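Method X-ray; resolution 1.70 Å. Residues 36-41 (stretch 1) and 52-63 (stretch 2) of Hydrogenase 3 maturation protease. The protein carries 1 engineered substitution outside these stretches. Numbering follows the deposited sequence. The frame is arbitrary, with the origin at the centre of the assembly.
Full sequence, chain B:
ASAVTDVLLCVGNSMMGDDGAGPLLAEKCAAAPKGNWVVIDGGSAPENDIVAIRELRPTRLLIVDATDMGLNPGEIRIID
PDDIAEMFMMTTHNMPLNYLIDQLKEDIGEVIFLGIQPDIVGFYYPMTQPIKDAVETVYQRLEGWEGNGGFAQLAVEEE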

ATOM      1  N   ASN B  36     -18.550  11.730  16.664  1.00 14.60           N
ATOM      2  CA  ASN B  36     -18.037  12.812  15.816  1.00 14.96           C
ATOM      3  C   ASN B  36     -17.363  12.269  14.561  1.00 14.41           C
ATOM      4  O   ASN B  36     -16.696  12.994  13.849  1.00 15.24           O
ATOM      5  CB  ASN B  36     -17.056  13.705  16.606  1.00 15.93           C
ATOM      6  CG  ASN B  36     -17.725  14.413  17.774  1.00 18.14           C
ATOM      7  OD1 ASN B  36     -17.215  14.398  18.911  1.00 24.23           O
ATOM      8  ND2 ASN B  36     -18.866  15.020  17.517  1.00 20.88           N
ATOM      9  N   TRP B  37     -17.580  10.992  14.268  1.00 12.48           N
ATOM     10  CA  TRP B  37     -16.826  10.313  13.203  1.00 10.79           C
ATOM     11  C   TRP B  37     -17.194  10.831  11.815  1.00 10.44           C
ATOM     12  O   TRP B  37     -18.379  10.938  11.480  1.00 11.30           O
ATOM     13  CB  TRP B  37     -17.098   8.800  13.252  1.00 10.16           C
ATOM     14  CG  TRP B  37     -16.748   8.174  14.611  1.00 10.36           C
ATOM     15  CD1 TRP B  37     -17.602   7.995  15.680  1.00  9.98           C
ATOM     16  CD2 TRP B  37     -15.473   7.671  15.027  1.00 10.22           C
ATOM     17  NE1 TRP B  37     -16.925   7.424  16.731  1.00  9.62           N
ATOM     18  CE2 TRP B  37     -15.622   7.208  16.363  1.00  8.50           C
ATOM     19  CE3 TRP B  37     -14.209   7.575  14.410  1.00  7.66           C
ATOM     20  CZ2 TRP B  37     -14.550   6.633  17.096  1.00  8.03           C
ATOM     21  CZ3 TRP B  37     -13.150   7.018  15.134  1.00  9.76           C
ATOM     22  CH2 TRP B  37     -13.330   6.549  16.451  1.00 10.03           C
ATOM     23  N   VAL B  38     -16.171  11.125  11.020  1.00 10.06           N
ATOM     24  CA  VAL B  38     -16.321  11.211   9.567  1.00  9.81           C
ATOM     25  C   VAL B  38     -16.164   9.788   9.026  1.00 10.23           C
ATOM     26  O   VAL B  38     -15.133   9.160   9.231  1.00  8.81           O
ATOM     27  CB  VAL B  38     -15.285  12.173   8.923  1.00 10.82           C
ATOM     28  CG1 VAL B  38     -15.465  12.209   7.412  1.00  8.55           C
ATOM     29  CG2 VAL B  38     -15.433  13.544   9.476  1.00 12.06           C
ATOM     30  N   VAL B  39     -17.186   9.296   8.329  1.00  8.98           N
ATOM     31  CA  VAL B  39     -17.229   7.874   7.976  1.00  8.85           C
ATOM     32  C   VAL B  39     -16.920   7.696   6.494  1.00  8.94           C
ATOM     33  O   VAL B  39     -17.649   8.208   5.624  1.00  7.84           O
ATOM     34  CB  VAL B  39     -18.594   7.239   8.344  1.00  9.38           C
ATOM     35  CG1 VAL B  39     -18.614   5.746   7.950  1.00 11.00           C
ATOM     36  CG2 VAL B  39     -18.872   7.430   9.839  1.00  9.90           C
ATOM     37  N   ILE B  40     -15.845   6.975   6.198  1.00  8.84           N
ATOM     38  CA  ILE B  40     -15.463   6.687   4.804  1.00  9.28           C
ATOM     39  C   ILE B  40     -15.959   5.283   4.447  1.00 10.03           C
ATOM     40  O   ILE B  40     -15.598   4.326   5.090  1.00 10.37           O
ATOM     41  CB  ILE B  40     -13.944   6.781   4.603  1.00  8.81           C
ATOM     42  CG1 ILE B  40     -13.491   8.238   4.774  1.00 11.46           C
ATOM     43  CG2 ILE B  40     -13.556   6.297   3.211  1.00 11.56           C
ATOM     44  CD1 ILE B  40     -13.557   8.791   6.189  1.00 14.79           C
ATOM     45  N   ASP B  41     -16.807   5.202   3.430  1.00 10.95           N
ATOM     46  CA  ASP B  41     -17.288   3.917   2.905  1.00 10.41           C
ATOM     47  C   ASP B  41     -16.234   3.405   1.943  1.00 11.16           C
ATOM     48  O   ASP B  41     -16.353   3.575   0.726  1.00 10.92           O
ATOM     49  CB  ASP B  41     -18.625   4.211   2.198  1.00 12.13           C
ATOM     50  CG  ASP B  41     -19.494   2.990   2.001  1.00 15.80           C
ATOM     51  OD1 ASP B  41     -19.111   1.865   2.388  1.00 15.88           O
ATOM     52  OD2 ASP B  41     -20.614   3.188   1.441  1.00 17.94           O
ATOM     53  N   ALA B  52      -7.461  10.682   1.081  1.00 12.65           N
ATOM     54  CA  ALA B  52      -8.562  11.398   1.746  1.00 12.23           C
ATOM     55  C   ALA B  52      -8.410  11.410   3.253  1.00 11.67           C
ATOM     56  O   ALA B  52      -8.636  12.434   3.887  1.00 10.88           O
ATOM     57  CB  ALA B  52      -9.910  10.790   1.368  1.00 12.99           C
ATOM     58  N   ILE B  53      -8.061  10.258   3.823  1.00 10.14           N
ATOM     59  CA  ILE B  53      -7.874  10.165   5.273  1.00 10.23           C
ATOM     60  C   ILE B  53      -6.783  11.131   5.723  1.00  9.63           C
ATOM     61  O   ILE B  53      -6.963  11.863   6.684  1.00 10.13           O
ATOM     62  CB  ILE B  53      -7.563   8.734   5.712  1.00  9.38           C
ATOM     63  CG1 ILE B  53      -8.771   7.827   5.425  1.00 10.35           C
ATOM     64  CG2 ILE B  53      -7.224   8.689   7.229  1.00 10.27           C
ATOM     65  CD1 ILE B  53     -10.129   8.217   6.031  1.00 14.79           C
ATOM     66  N   ARG B  54      -5.657  11.167   5.012  1.00 10.59           N
ATOM     67  CA  ARG B  54      -4.562  12.071   5.413  1.00 11.46           C
ATOM     68  C   ARG B  54      -4.975  13.538   5.329  1.00 11.84           C
ATOM     69  O   ARG B  54      -4.627  14.335   6.216  1.00 11.86           O
ATOM     70  CB  ARG B  54      -3.319  11.859   4.552  1.00 13.59           C
ATOM     71  CG  ARG B  54      -2.677  10.517   4.673  1.00 16.01           C
ATOM     72  CD  ARG B  54      -1.338  10.527   3.928  1.00 18.44           C
ATOM     73  NE  ARG B  54      -1.395  11.113   2.577  1.00 18.96           N
ATOM     74  CZ  ARG B  54      -0.467  10.917   1.636  1.00 18.92           C
ATOM     75  NH1 ARG B  54       0.576  10.130   1.891  1.00 19.28           N
ATOM     76  NH2 ARG B  54      -0.590  11.476   0.429  1.00 16.06           N
ATOM     77  N   GLU B  55      -5.740  13.874   4.291  1.00 11.34           N
ATOM     78  CA  GLU B  55      -6.233  15.234   4.053  1.00 12.42           C
ATOM     79  C   GLU B  55      -7.236  15.694   5.110  1.00 12.88           C
ATOM     80  O   GLU B  55      -7.314  16.895   5.421  1.00 13.36           O
ATOM     81  CB  GLU B  55      -6.811  15.365   2.638  1.00 12.85           C
ATOM     82  CG  GLU B  55      -5.759  15.275   1.520  1.00 17.11           C
ATOM     83  CD  GLU B  55      -4.616  16.274   1.697  1.00 23.86           C
ATOM     84  OE1 GLU B  55      -4.906  17.474   1.902  1.00 28.45           O
ATOM     85  OE2 GLU B  55      -3.428  15.853   1.641  1.00 25.22           O
ATOM     86  N   LEU B  56      -7.973  14.736   5.680  1.00 11.28           N
ATOM     87  CA  LEU B  56      -8.908  15.009   6.784  1.00 11.54           C
ATOM     88  C   LEU B  56      -8.172  15.420   8.068  1.00 11.99           C
ATOM     89  O   LEU B  56      -8.774  16.040   8.965  1.00 11.71           O
ATOM     90  CB  LEU B  56      -9.812  13.798   7.017  1.00 11.43           C
ATOM     91  CG  LEU B  56     -10.983  13.647   6.043  1.00 10.72           C
ATOM     92  CD1 LEU B  56     -11.544  12.201   6.145  1.00 10.66           C
ATOM     93  CD2 LEU B  56     -12.073  14.706   6.293  1.00 10.76           C
ATOM     94  N   ARG B  57      -6.877  15.103   8.131  1.00 12.62           N
ATOM     95  CA  ARG B  57      -6.033  15.409   9.301  1.00 15.10           C
ATOM     96  C   ARG B  57      -6.670  14.964  10.633  1.00 14.44           C
ATOM     97  O   ARG B  57      -6.796  15.760  11.592  1.00 15.52           O
ATOM     98  CB  ARG B  57      -5.675  16.892   9.322  1.00 15.75           C
ATOM     99  CG  ARG B  57      -4.953  17.357   8.050  1.00 20.80           C
ATOM    100  CD  ARG B  57      -4.659  18.838   8.095  1.00 26.98           C
ATOM    101  NE  ARG B  57      -5.902  19.580   8.267  1.00 33.73           N
ATOM    102  CZ  ARG B  57      -6.012  20.904   8.314  1.00 37.58           C
ATOM    103  NH1 ARG B  57      -4.938  21.684   8.188  1.00 38.61           N
ATOM    104  NH2 ARG B  57      -7.212  21.449   8.478  1.00 38.83           N
ATOM    105  N   PRO B  58      -7.064  13.686  10.716  1.00 14.32           N
ATOM    106  CA  PRO B  58      -7.690  13.228  11.943  1.00 13.83           C
ATOM    107  C   PRO B  58      -6.703  13.114  13.087  1.00 13.45           C
ATOM    108  O   PRO B  58      -5.484  13.023  12.872  1.00 13.51           O
ATOM    109  CB  PRO B  58      -8.210  11.840  11.592  1.00 14.87           C
ATOM    110  CG  PRO B  58      -7.406  11.406  10.432  1.00 14.69           C
ATOM    111  CD  PRO B  58      -6.937  12.609   9.719  1.00 14.26           C
ATOM    112  N   THR B  59      -7.261  13.134  14.286  1.00 13.37           N
ATOM    113  CA  THR B  59      -6.545  12.850  15.520  1.00 13.84           C
ATOM    114  C   THR B  59      -6.671  11.365  15.884  1.00 12.71           C
ATOM    115  O   THR B  59      -5.846  10.818  16.621  1.00 13.08           O
ATOM    116  CB  THR B  59      -7.093  13.723  16.684  1.00 14.13           C
ATOM    117  OG1 THR B  59      -8.522  13.595  16.745  1.00 17.53           O
ATOM    118  CG2 THR B  59      -6.751  15.191  16.443  1.00 16.96           C
ATOM    119  N   ARG B  60      -7.727  10.730  15.392  1.00 11.71           N
ATOM    120  CA  ARG B  60      -7.981   9.333  15.698  1.00  9.70           C
ATOM    121  C   ARG B  60      -8.642   8.677  14.499  1.00  9.58           C
ATOM    122  O   ARG B  60      -9.548   9.240  13.904  1.00  9.62           O
ATOM    123  CB  ARG B  60      -8.887   9.204  16.927  1.00 10.83           C
ATOM    124  CG  ARG B  60      -9.465   7.810  17.185  1.00 11.48           C
ATOM    125  CD  ARG B  60     -10.035   7.727  18.575  1.00 14.93           C
ATOM    126  NE  ARG B  60     -11.215   8.581  18.758  1.00 15.70           N
ATOM    127  CZ  ARG B  60     -11.915   8.652  19.888  1.00 15.82           C
ATOM    128  NH1 ARG B  60     -11.562   7.921  20.943  1.00 15.24           N
ATOM    129  NH2 ARG B  60     -12.976   9.435  19.956  1.00 15.36           N
ATOM    130  N   LEU B  61      -8.140   7.500  14.134  1.00  7.68           N
ATOM    131  CA  LEU B  61      -8.669   6.740  13.016  1.00  6.38           C
ATOM    132  C   LEU B  61      -9.064   5.325  13.500  1.00  6.82           C
ATOM    133  O   LEU B  61      -8.226   4.606  14.059  1.00  7.84           O
ATOM    134  CB  LEU B  61      -7.617   6.603  11.937  1.00  6.16           C
ATOM    135  CG  LEU B  61      -8.013   5.674  10.769  1.00 10.06           C
ATOM    136  CD1 LEU B  61      -9.125   6.235   9.936  1.00 10.79           C
ATOM    137  CD2 LEU B  61      -6.792   5.363   9.924  1.00  9.22           C
ATOM    138  N   LEU B  62     -10.322   4.950  13.254  1.00  7.44           N
ATOM    139  CA  LEU B  62     -10.840   3.609  13.528  1.00  7.16           C
ATOM    140  C   LEU B  62     -11.091   2.930  12.183  1.00  6.59           C
ATOM    141  O   LEU B  62     -11.768   3.493  11.327  1.00  7.62           O
ATOM    142  CB  LEU B  62     -12.169   3.688  14.293  1.00  7.69           C
ATOM    143  CG  LEU B  62     -12.910   2.386  14.600  1.00  7.98           C
ATOM    144  CD1 LEU B  62     -12.068   1.308  15.336  1.00  8.08           C
ATOM    145  CD2 LEU B  62     -14.178   2.655  15.371  1.00  9.02           C
ATOM    146  N   ILE B  63     -10.591   1.714  12.044  1.00  6.07           N
ATOM    147  CA  ILE B  63     -10.802   0.936  10.821  1.00  6.54           C
ATOM    148  C   ILE B  63     -11.590  -0.284  11.211  1.00  7.22           C
ATOM    149  O   ILE B  63     -11.208  -0.976  12.162  1.00  7.69           O
ATOM    150  CB  ILE B  63      -9.452   0.489  10.226  1.00  7.02           C
ATOM    151  CG1 ILE B  63      -8.600   1.715   9.905  1.00  6.48           C
ATOM    152  CG2 ILE B  63      -9.652  -0.365   8.970  1.00  7.18           C
ATOM    153  CD1 ILE B  63      -7.118   1.427   9.669  1.00 14.79           C
TER

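The second stretch opens near the end of a helix that runs nearly antiparallel to the strand that includes Ile-40, their axes 10.9 Å apart at closest approach. No hydrogen bond joins the two stretches; side chains alone fill the gap. Ala-52 points toward the strand, but its CB stays 5.6 Å from Ile-40 CG1. Ile-53 reaches further. Its CA-to-CB bond points sideways, yet with both chi angles in m the end of the chain comes nearer, and its CD1 lies 3.5 Å from CD1 of Ile-40. The ends of the two longer arms meet; isoleucine suits the place because that arm carries a methyl out to CD1 beyond the branch at CB. Arg-54 and Glu-55 lie out of reach, as polar residues on a helix often do when its apolar side faces a sheet.

Leu-56 returns to the contact, three residues after Ile-53 and so almost one helical turn on. Its CD1 is 4.0 Å from Ile-40 CD1 and 4.1 Å from Val-38 CG1, so one methyl touches two residues that alternate along the strand; Val-39, between them, points away. A backbone hydrogen bond runs from Leu-56 N to Ala-52 O, 3.0 Å. Arg-57 then leaves helical geometry with positive phi, and the chain passes through Pro-58 and Thr-59 without contact.

From Arg-60 the chain is a strand, and the Arg-60 side chain meets Trp-37. The Arg-60 guanidinium lays a face against the indole, with NE 3.7 Å from Trp-37 CH2; a flat, delocalised cation can set its face against an aromatic side chain while its nitrogens bond elsewhere in the structure. Leu-61 points away. Leu-62 points back, its CB 3.6 Å from Trp-37 CZ3 and its CD2 over one ring face, where an aliphatic methyl suits an apolar ring face. Ile-63 lies out of reach.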